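Local coordinates for protein purine nucleosidase, (IunH-1) (Sulfolobus solfataricus, PDB 3T8J) that belongs to the nucleoside hydrolase family, as a purine nucleosidase by name, and carries a bound sodium ion, at residues A104-A109 / N135-K140; E115-A120 / I141-V146. All blocks are in the same frame, centred on the assembly; numbering follows the deposited sequence. Where two conformers were deposited one is given.

Interaction 1 (A104-A109 / N135-K140); sequences AIIDLA and NSIVKK
Lys140 lays the aliphatic part of its side chain against the carbonyl of Ala109, and its ammonium group is gripped by two oxygens: NZ donates to Ser136 OG at 3.0 Å and also bonds to OD1 of Asn110, the residue next to Ala109. The contact joins two helices, 101-111 and the short 137-140, that each lead into a parallel strand of the central sheet in this nucleoside hydrolase fold. The CB of Lys140 points toward Ala109 and lies 3.5 Å from Ala109 O; CG, anti to the carbonyl carbon (chi1 -65°), then leads the extended chain away to Ser136, four residues back in the chain. Ser136 OG is held in turn by OD1 of Asp134, which positions the hydroxyl that meets the lysine.

No hydrogen bond links the two segments directly; the rest is apolar. Ile137 turns its two branches to different partners. The CD1 end of the longer one lies 4.4 Å from Ile105 CG2, while the CG2 methyl faces Ile106 CG1 at 4.3 Å. Ala130 of helix 125-133 touches both Ile105 and Ile137. Closest among the apolar contacts, Ala109 CB meets Ile137 CG2 at 3.9 Å and has Lys140 CB 4.1 Å away.

Interaction 2 (E115-A120 / I141-V146); sequences ELEFLA and IKKVWV
Glu117 and Trp145 are joined by a nearly straight hydrogen bond, NE1 donating to OE1 over 2.9 Å with an N-H...O angle of 167°. The oxygen lies in the plane of the indole and is met on its anti side, the carboxylate being turned 40° from the ring. Arg2 forms a salt bridge with OE2 of the same glutamate, so both carboxylate oxygens of this buried group have partners. Trp145 CG lies anti to the carbonyl carbon, beside its own backbone N (chi1 -57°). Lys143 CG packs over one indole face, 3.3 Å above the plane and toward the rim, while Lys143 NZ continues to Asp181 and Thr183.

Between the backbones, Phe118 bonds to the neighbouring strand through both its N and its O, to Lys143 O and Trp145 N, and Ala120 N follows with a bond to Trp145 O of 2.8 Å. Leu119 CD1 rests 3.9 Å from Trp145 CB on the glutamate face. On the other face, Phe118 CB touches Ile141 CG2 and Val144 CG2, and Ala120 CB sits 4.1 Å from Val144 CG1. Leu127 of helix 125-133 covers Phe118, Ile141 and Val144, completing the right-handed beta-alpha-beta crossover between adjacent parallel strands in the core of the nucleoside hydrolase sheet.

Overall arrangement
Helix 101-111 precedes strand 116-120 and helix 137-140 precedes strand 141-147, so interaction 1 pairs the helices and interaction 2 the strands that follow them; their centres lie 10 Å apart. The helical layer packs on the sheet face bearing Leu116, Phe118 and Ile141: Ile105 CD1 reaches Phe118 CE1 at 3.7 Å, Leu116 CD2 comes equally near Ala109 N, and Ala109 CB lies 4.2 Å from Ile141 CG1. Strand 116-120 runs on to Ile121 and Ser122, which bind the sodium ion together with Asp9 and Asp14. The Ala120 side chain is about 8 Å from that ion, the Ile105 side chain about 13 Å.

Interaction 1 (A104-A109 / N135-K140)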
ATOM      1  N   ALA A 104     -33.668  -1.653  -7.961  1.00 21.94           N
ATOM      2  CA  ALA A 104     -34.285  -1.524  -9.280  1.00 22.20           C
ATOM      3  C   ALA A 104     -33.507  -2.277 -10.359  1.00 22.35           C
ATOM      4  O   ALA A 104     -34.090  -2.918 -11.230  1.00 23.07           O
ATOM      5  CB  ALA A 104     -34.441  -0.044  -9.668  1.00 22.79           C
ATOM      6  N   ILE A 105     -32.185  -2.203 -10.309  1.00 21.03           N
ATOM      7  CA  ILE A 105     -31.328  -2.951 -11.266  1.00 20.51           C
ATOM      8  C   ILE A 105     -31.590  -4.455 -11.169  1.00 21.34           C
ATOM      9  O   ILE A 105     -31.738  -5.113 -12.194  1.00 21.73           O
ATOM     10  CB  ILE A 105     -29.832  -2.623 -11.051  1.00 19.92           C
ATOM     11  CG1 ILE A 105     -29.542  -1.164 -11.419  1.00 20.47           C
ATOM     12  CG2 ILE A 105     -28.923  -3.578 -11.873  1.00 20.87           C
ATOM     13  CD1 ILE A 105     -28.212  -0.631 -10.836  1.00 21.39           C
ATOM     14  N   ILE A 106     -31.690  -4.977  -9.946  1.00 20.45           N
ATOM     15  CA  ILE A 106     -31.980  -6.410  -9.769  1.00 21.92           C
ATOM     16  C   ILE A 106     -33.358  -6.767 -10.354  1.00 22.90           C
ATOM     17  O   ILE A 106     -33.493  -7.753 -11.105  1.00 24.22           O
ATOM     18  CB  ILE A 106     -31.872  -6.798  -8.286  1.00 22.95           C
ATOM     19  CG1 ILE A 106     -30.426  -6.716  -7.802  1.00 23.47           C
ATOM     20  CG2 ILE A 106     -32.405  -8.228  -8.053  1.00 25.00           C
ATOM     21  CD1 ILE A 106     -30.289  -6.696  -6.280  1.00 25.17           C
ATOM     22  N   ASP A 107     -34.381  -5.964 -10.052  1.00 23.73           N
ATOM     23  CA  ASP A 107     -35.728  -6.221 -10.563  1.00 25.16           C
ATOM     24  C   ASP A 107     -35.766  -6.213 -12.096  1.00 25.06           C
ATOM     25  O   ASP A 107     -36.401  -7.065 -12.720  1.00 25.21           O
ATOM     26  CB  ASP A 107     -36.699  -5.182 -10.002  1.00 26.51           C
ATOM     27  CG  ASP A 107     -37.070  -5.441  -8.537  1.00 31.64           C
ATOM     28  OD1 ASP A 107     -36.830  -6.556  -8.031  1.00 34.02           O
ATOM     29  OD2 ASP A 107     -37.652  -4.523  -7.902  1.00 35.35           O
ATOM     30  N   LEU A 108     -35.101  -5.231 -12.696  1.00 24.12           N
ATOM     31  CA  LEU A 108     -35.074  -5.047 -14.150  1.00 24.08           C
ATOM     32  C   LEU A 108     -34.251  -6.151 -14.849  1.00 24.21           C
ATOM     33  O   LEU A 108     -34.599  -6.596 -15.951  1.00 24.99           O
ATOM     34  CB  LEU A 108     -34.602  -3.629 -14.499  1.00 24.36           C
ATOM     35  CG  LEU A 108     -35.659  -2.580 -14.181  1.00 24.34           C
ATOM     36  CD1 LEU A 108     -34.997  -1.190 -14.089  1.00 25.02           C
ATOM     37  CD2 LEU A 108     -36.811  -2.613 -15.168  1.00 24.79           C
ATOM     38  N   ALA A 109     -33.186  -6.601 -14.198  1.00 23.38           N
ATOM     39  CA  ALA A 109     -32.385  -7.716 -14.706  1.00 23.30           C
ATOM     40  C   ALA A 109     -33.221  -8.985 -14.754  1.00 24.94           C
ATOM     41  O   ALA A 109     -33.067  -9.804 -15.657  1.00 26.50           O
ATOM     42  CB  ALA A 109     -31.114  -7.904 -13.839  1.00 22.91           C
ATOM     43  N   ASN A 135     -25.722 -11.920  -7.153  1.00 25.44           N
ATOM     44  CA  ASN A 135     -24.651 -12.223  -8.092  1.00 25.86           C
ATOM     45  C   ASN A 135     -25.136 -12.707  -9.472  1.00 26.85           C
ATOM     46  O   ASN A 135     -24.365 -12.647 -10.441  1.00 26.96           O
ATOM     47  CB  ASN A 135     -23.721 -13.304  -7.543  1.00 27.05           C
ATOM     48  CG  ASN A 135     -22.957 -12.952  -6.264  1.00 28.16           C
ATOM     49  OD1 ASN A 135     -22.320 -13.869  -5.725  1.00 32.45           O
ATOM     50  ND2 ASN A 135     -22.950 -11.695  -5.782  1.00 27.03           N
ATOM     51  N   SER A 136     -26.386 -13.190  -9.550  1.00 27.34           N
ATOM     52  CA  SER A 136     -26.985 -13.727 -10.792  1.00 28.05           C
ATOM     53  C   SER A 136     -27.174 -12.690 -11.889  1.00 26.68           C
ATOM     54  O   SER A 136     -27.388 -13.021 -13.053  1.00 27.00           O
ATOM     55  CB  SER A 136     -28.306 -14.467 -10.510  1.00 28.63           C
ATOM     56  OG  SER A 136     -29.379 -13.600 -10.254  1.00 31.62           O
ATOM     57  N   ILE A 137     -27.055 -11.398 -11.546  1.00 24.65           N
ATOM     58  CA  ILE A 137     -27.202 -10.370 -12.574  1.00 24.57           C
ATOM     59  C   ILE A 137     -26.082 -10.409 -13.617  1.00 24.02           C
ATOM     60  O   ILE A 137     -26.211  -9.828 -14.686  1.00 23.68           O
ATOM     61  CB  ILE A 137     -27.363  -8.908 -12.001  1.00 23.72           C
ATOM     62  CG1 ILE A 137     -26.081  -8.390 -11.323  1.00 22.82           C
ATOM     63  CG2 ILE A 137     -28.548  -8.821 -11.048  1.00 24.86           C
ATOM     64  CD1 ILE A 137     -26.165  -6.906 -10.905  1.00 23.31           C
ATOM     65  N   VAL A 138     -24.976 -11.100 -13.330  1.00 24.08           N
ATOM     66  CA  VAL A 138     -23.891 -11.195 -14.295  1.00 24.74           C
ATOM     67  C   VAL A 138     -24.333 -11.941 -15.579  1.00 26.61           C
ATOM     68  O   VAL A 138     -23.953 -11.544 -16.676  1.00 28.12           O
ATOM     69  CB  VAL A 138     -22.660 -11.871 -13.685  1.00 25.61           C
ATOM     70  CG1 VAL A 138     -21.667 -12.271 -14.758  1.00 28.74           C
ATOM     71  CG2 VAL A 138     -21.994 -10.963 -12.667  1.00 26.34           C
ATOM     72  N   LYS A 139     -25.153 -12.965 -15.435  1.00 27.64           N
ATOM     73  CA  LYS A 139     -25.727 -13.604 -16.627  1.00 29.46           C
ATOM     74  C   LYS A 139     -26.943 -12.857 -17.160  1.00 29.18           C
ATOM     75  O   LYS A 139     -27.143 -12.779 -18.395  1.00 32.55           O
ATOM     76  CB  LYS A 139     -26.083 -15.057 -16.394  1.00 31.04           C
ATOM     77  CG  LYS A 139     -26.606 -15.697 -17.710  1.00 31.92           C
ATOM     78  CD  LYS A 139     -26.514 -17.152 -17.746  1.00 34.55           C
ATOM     79  CE  LYS A 139     -27.273 -17.671 -18.953  1.00 34.59           C
ATOM     80  NZ  LYS A 139     -27.137 -19.149 -19.073  1.00 35.75           N
ATOM     81  N   LYS A 140     -27.778 -12.328 -16.261  1.00 26.47           N
ATOM     82  CA  LYS A 140     -29.040 -11.695 -16.679  1.00 26.42           C
ATOM     83  C   LYS A 140     -28.830 -10.391 -17.456  1.00 26.05           C
ATOM     84  O   LYS A 140     -29.640 -10.047 -18.330  1.00 26.58           O
ATOM     85  CB  LYS A 140     -29.965 -11.450 -15.481  1.00 26.65           C
ATOM     86  CG  LYS A 140     -30.423 -12.743 -14.836  1.00 28.18           C
ATOM     87  CD  LYS A 140     -31.108 -12.546 -13.520  1.00 31.75           C
ATOM     88  CE  LYS A 140     -31.485 -13.902 -12.919  1.00 34.49           C
ATOM     89  NZ  LYS A 140     -32.064 -13.749 -11.556  1.00 38.50           N
TER

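Interaction 2 (E115-A120 / I141-V146)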
ATOM      1  N   GLU A 115     -31.456  -9.948 -21.952  1.00 30.54           N
ATOM      2  CA  GLU A 115     -31.525  -8.894 -22.955  0.50 31.27           C
ATOM      3  C   GLU A 115     -31.131  -7.518 -22.402  1.00 30.01           C
ATOM      4  O   GLU A 115     -30.815  -6.614 -23.175  1.00 31.79           O
ATOM      5  CB  GLU A 115     -32.928  -8.827 -23.553  0.50 32.59           C
ATOM      6  CG  GLU A 115     -33.399 -10.121 -24.241  0.50 35.85           C
ATOM      7  CD  GLU A 115     -32.401 -10.680 -25.250  0.50 39.57           C
ATOM      8  OE1 GLU A 115     -31.642  -9.903 -25.873  0.50 42.81           O
ATOM      9  OE2 GLU A 115     -32.374 -11.918 -25.434  0.50 44.58           O
ATOM     10  N   LEU A 116     -31.117  -7.364 -21.082  1.00 26.86           N
ATOM     11  CA  LEU A 116     -30.852  -6.037 -20.502  1.00 24.90           C
ATOM     12  C   LEU A 116     -29.406  -5.615 -20.741  1.00 23.88           C
ATOM     13  O   LEU A 116     -28.475  -6.390 -20.497  1.00 24.01           O
ATOM     14  CB  LEU A 116     -31.152  -6.003 -18.995  1.00 23.92           C
ATOM     15  CG  LEU A 116     -31.194  -4.620 -18.341  1.00 23.31           C
ATOM     16  CD1 LEU A 116     -32.285  -3.751 -18.958  1.00 25.56           C
ATOM     17  CD2 LEU A 116     -31.370  -4.792 -16.836  1.00 25.40           C
ATOM     18  N   GLU A 117     -29.218  -4.363 -21.170  1.00 22.34           N
ATOM     19  CA  GLU A 117     -27.911  -3.783 -21.324  1.00 20.90           C
ATOM     20  C   GLU A 117     -27.768  -2.633 -20.342  1.00 21.71           C
ATOM     21  O   GLU A 117     -28.739  -1.930 -20.058  1.00 22.26           O
ATOM     22  CB  GLU A 117     -27.682  -3.327 -22.765  1.00 22.36           C
ATOM     23  CG  GLU A 117     -27.806  -4.529 -23.760  1.00 23.95           C
ATOM     24  CD  GLU A 117     -27.536  -4.143 -25.206  1.00 25.95           C
ATOM     25  OE1 GLU A 117     -26.403  -3.695 -25.492  1.00 26.73           O
ATOM     26  OE2 GLU A 117     -28.451  -4.324 -26.072  1.00 28.58           O
ATOM     27  N   PHE A 118     -26.566  -2.458 -19.827  1.00 20.36           N
ATOM     28  CA  PHE A 118     -26.297  -1.440 -18.796  1.00 19.30           C
ATOM     29  C   PHE A 118     -25.282  -0.436 -19.320  1.00 20.30           C
ATOM     30  O   PHE A 118     -24.143  -0.790 -19.615  1.00 20.73           O
ATOM     31  CB  PHE A 118     -25.775  -2.118 -17.510  1.00 19.50           C
ATOM     32  CG  PHE A 118     -25.790  -1.253 -16.298  1.00 20.01           C
ATOM     33  CD1 PHE A 118     -26.845  -1.314 -15.396  1.00 21.21           C
ATOM     34  CD2 PHE A 118     -24.728  -0.406 -16.022  1.00 20.76           C
ATOM     35  CE1 PHE A 118     -26.863  -0.494 -14.262  1.00 22.07           C
ATOM     36  CE2 PHE A 118     -24.738   0.422 -14.881  1.00 21.32           C
ATOM     37  CZ  PHE A 118     -25.815   0.347 -13.992  1.00 20.73           C
ATOM     38  N   LEU A 119     -25.698   0.835 -19.434  1.00 19.84           N
ATOM     39  CA  LEU A 119     -24.817   1.891 -19.927  1.00 19.76           C
ATOM     40  C   LEU A 119     -24.229   2.609 -18.705  1.00 19.64           C
ATOM     41  O   LEU A 119     -24.878   3.460 -18.075  1.00 20.00           O
ATOM     42  CB  LEU A 119     -25.597   2.813 -20.864  1.00 20.76           C
ATOM     43  CG  LEU A 119     -24.831   3.974 -21.482  1.00 21.85           C
ATOM     44  CD1 LEU A 119     -23.607   3.527 -22.287  1.00 22.12           C
ATOM     45  CD2 LEU A 119     -25.767   4.824 -22.361  1.00 22.44           C
ATOM     46  N   ALA A 120     -23.014   2.174 -18.354  1.00 19.18           N
ATOM     47  CA  ALA A 120     -22.274   2.609 -17.178  1.00 18.68           C
ATOM     48  C   ALA A 120     -21.361   3.759 -17.572  1.00 19.54           C
ATOM     49  O   ALA A 120     -20.153   3.577 -17.789  1.00 20.10           O
ATOM     50  CB  ALA A 120     -21.449   1.431 -16.603  1.00 19.48           C
ATOM     51  N   ILE A 141     -27.766  -9.668 -17.141  1.00 24.80           N
ATOM     52  CA  ILE A 141     -27.393  -8.512 -17.944  1.00 24.41           C
ATOM     53  C   ILE A 141     -26.534  -8.972 -19.132  1.00 24.78           C
ATOM     54  O   ILE A 141     -25.448  -9.591 -18.967  1.00 27.45           O
ATOM     55  CB  ILE A 141     -26.670  -7.459 -17.075  1.00 22.90           C
ATOM     56  CG1 ILE A 141     -27.647  -6.898 -16.040  1.00 23.18           C
ATOM     57  CG2 ILE A 141     -25.989  -6.403 -17.965  1.00 24.93           C
ATOM     58  CD1 ILE A 141     -26.988  -6.029 -14.941  1.00 24.84           C
ATOM     59  N   LYS A 142     -27.019  -8.695 -20.336  1.00 24.96           N
ATOM     60  CA  LYS A 142     -26.373  -9.100 -21.580  1.00 26.62           C
ATOM     61  C   LYS A 142     -25.013  -8.435 -21.798  1.00 26.01           C
ATOM     62  O   LYS A 142     -24.058  -9.048 -22.277  1.00 26.74           O
ATOM     63  CB  LYS A 142     -27.326  -8.765 -22.756  1.00 27.70           C
ATOM     64  CG  LYS A 142     -26.795  -9.063 -24.123  1.00 33.78           C
ATOM     65  CD  LYS A 142     -27.841  -8.821 -25.192  1.00 38.15           C
ATOM     66  CE  LYS A 142     -27.291  -9.148 -26.566  1.00 43.66           C
ATOM     67  NZ  LYS A 142     -28.365  -9.272 -27.568  1.00 47.92           N
ATOM     68  N   LYS A 143     -24.919  -7.150 -21.461  1.00 24.20           N
ATOM     69  CA  LYS A 143     -23.781  -6.344 -21.832  1.00 23.68           C
ATOM     70  C   LYS A 143     -23.672  -5.139 -20.888  1.00 22.33           C
ATOM     71  O   LYS A 143     -24.692  -4.564 -20.545  1.00 22.46           O
ATOM     72  CB  LYS A 143     -23.958  -5.845 -23.267  1.00 25.87           C
ATOM     73  CG  LYS A 143     -22.770  -5.184 -23.862  1.00 27.63           C
ATOM     74  CD  LYS A 143     -21.655  -6.186 -24.151  1.00 29.52           C
ATOM     75  CE  LYS A 143     -20.439  -5.448 -24.592  1.00 30.69           C
ATOM     76  NZ  LYS A 143     -19.398  -6.394 -25.100  1.00 30.64           N
ATOM     77  N   VAL A 144     -22.442  -4.823 -20.483  1.00 20.41           N
ATOM     78  CA  VAL A 144     -22.123  -3.574 -19.749  1.00 20.13           C
ATOM     79  C   VAL A 144     -21.208  -2.757 -20.645  1.00 21.01           C
ATOM     80  O   VAL A 144     -20.107  -3.200 -21.013  1.00 22.42           O
ATOM     81  CB  VAL A 144     -21.479  -3.860 -18.395  1.00 19.49           C
ATOM     82  CG1 VAL A 144     -21.255  -2.556 -17.619  1.00 20.11           C
ATOM     83  CG2 VAL A 144     -22.378  -4.812 -17.589  1.00 22.00           C
ATOM     84  N   TRP A 145     -21.645  -1.526 -20.943  1.00 20.72           N
ATOM     85  CA  TRP A 145     -20.887  -0.555 -21.730  1.00 20.73           C
ATOM     86  C   TRP A 145     -20.326   0.486 -20.760  1.00 19.80           C
ATOM     87  O   TRP A 145     -21.089   1.226 -20.168  1.00 20.79           O
ATOM     88  CB  TRP A 145     -21.808   0.106 -22.753  1.00 20.95           C
ATOM     89  CG  TRP A 145     -22.513  -0.836 -23.708  1.00 22.32           C
ATOM     90  CD1 TRP A 145     -23.793  -1.339 -23.599  1.00 23.72           C
ATOM     91  CD2 TRP A 145     -21.994  -1.350 -24.942  1.00 23.47           C
ATOM     92  NE1 TRP A 145     -24.082  -2.127 -24.688  1.00 24.03           N
ATOM     93  CE2 TRP A 145     -22.991  -2.166 -25.516  1.00 25.01           C
ATOM     94  CE3 TRP A 145     -20.768  -1.218 -25.606  1.00 25.34           C
ATOM     95  CZ2 TRP A 145     -22.796  -2.823 -26.717  1.00 26.44           C
ATOM     96  CZ3 TRP A 145     -20.586  -1.878 -26.809  1.00 27.53           C
ATOM     97  CH2 TRP A 145     -21.591  -2.681 -27.340  1.00 27.81           C
ATOM     98  N   VAL A 146     -19.023   0.466 -20.565  1.00 19.72           N
ATOM     99  CA  VAL A 146     -18.361   1.279 -19.533  1.00 19.77           C
ATOM    100  C   VAL A 146     -17.608   2.441 -20.165  1.00 21.01           C
ATOM    101  O   VAL A 146     -16.753   2.237 -21.036  1.00 22.21           O
ATOM    102  CB  VAL A 146     -17.362   0.430 -18.723  1.00 19.05           C
ATOM    103  CG1 VAL A 146     -16.563   1.309 -17.731  1.00 20.03           C
ATOM    104  CG2 VAL A 146     -18.070  -0.690 -17.950  1.00 19.48           C
TER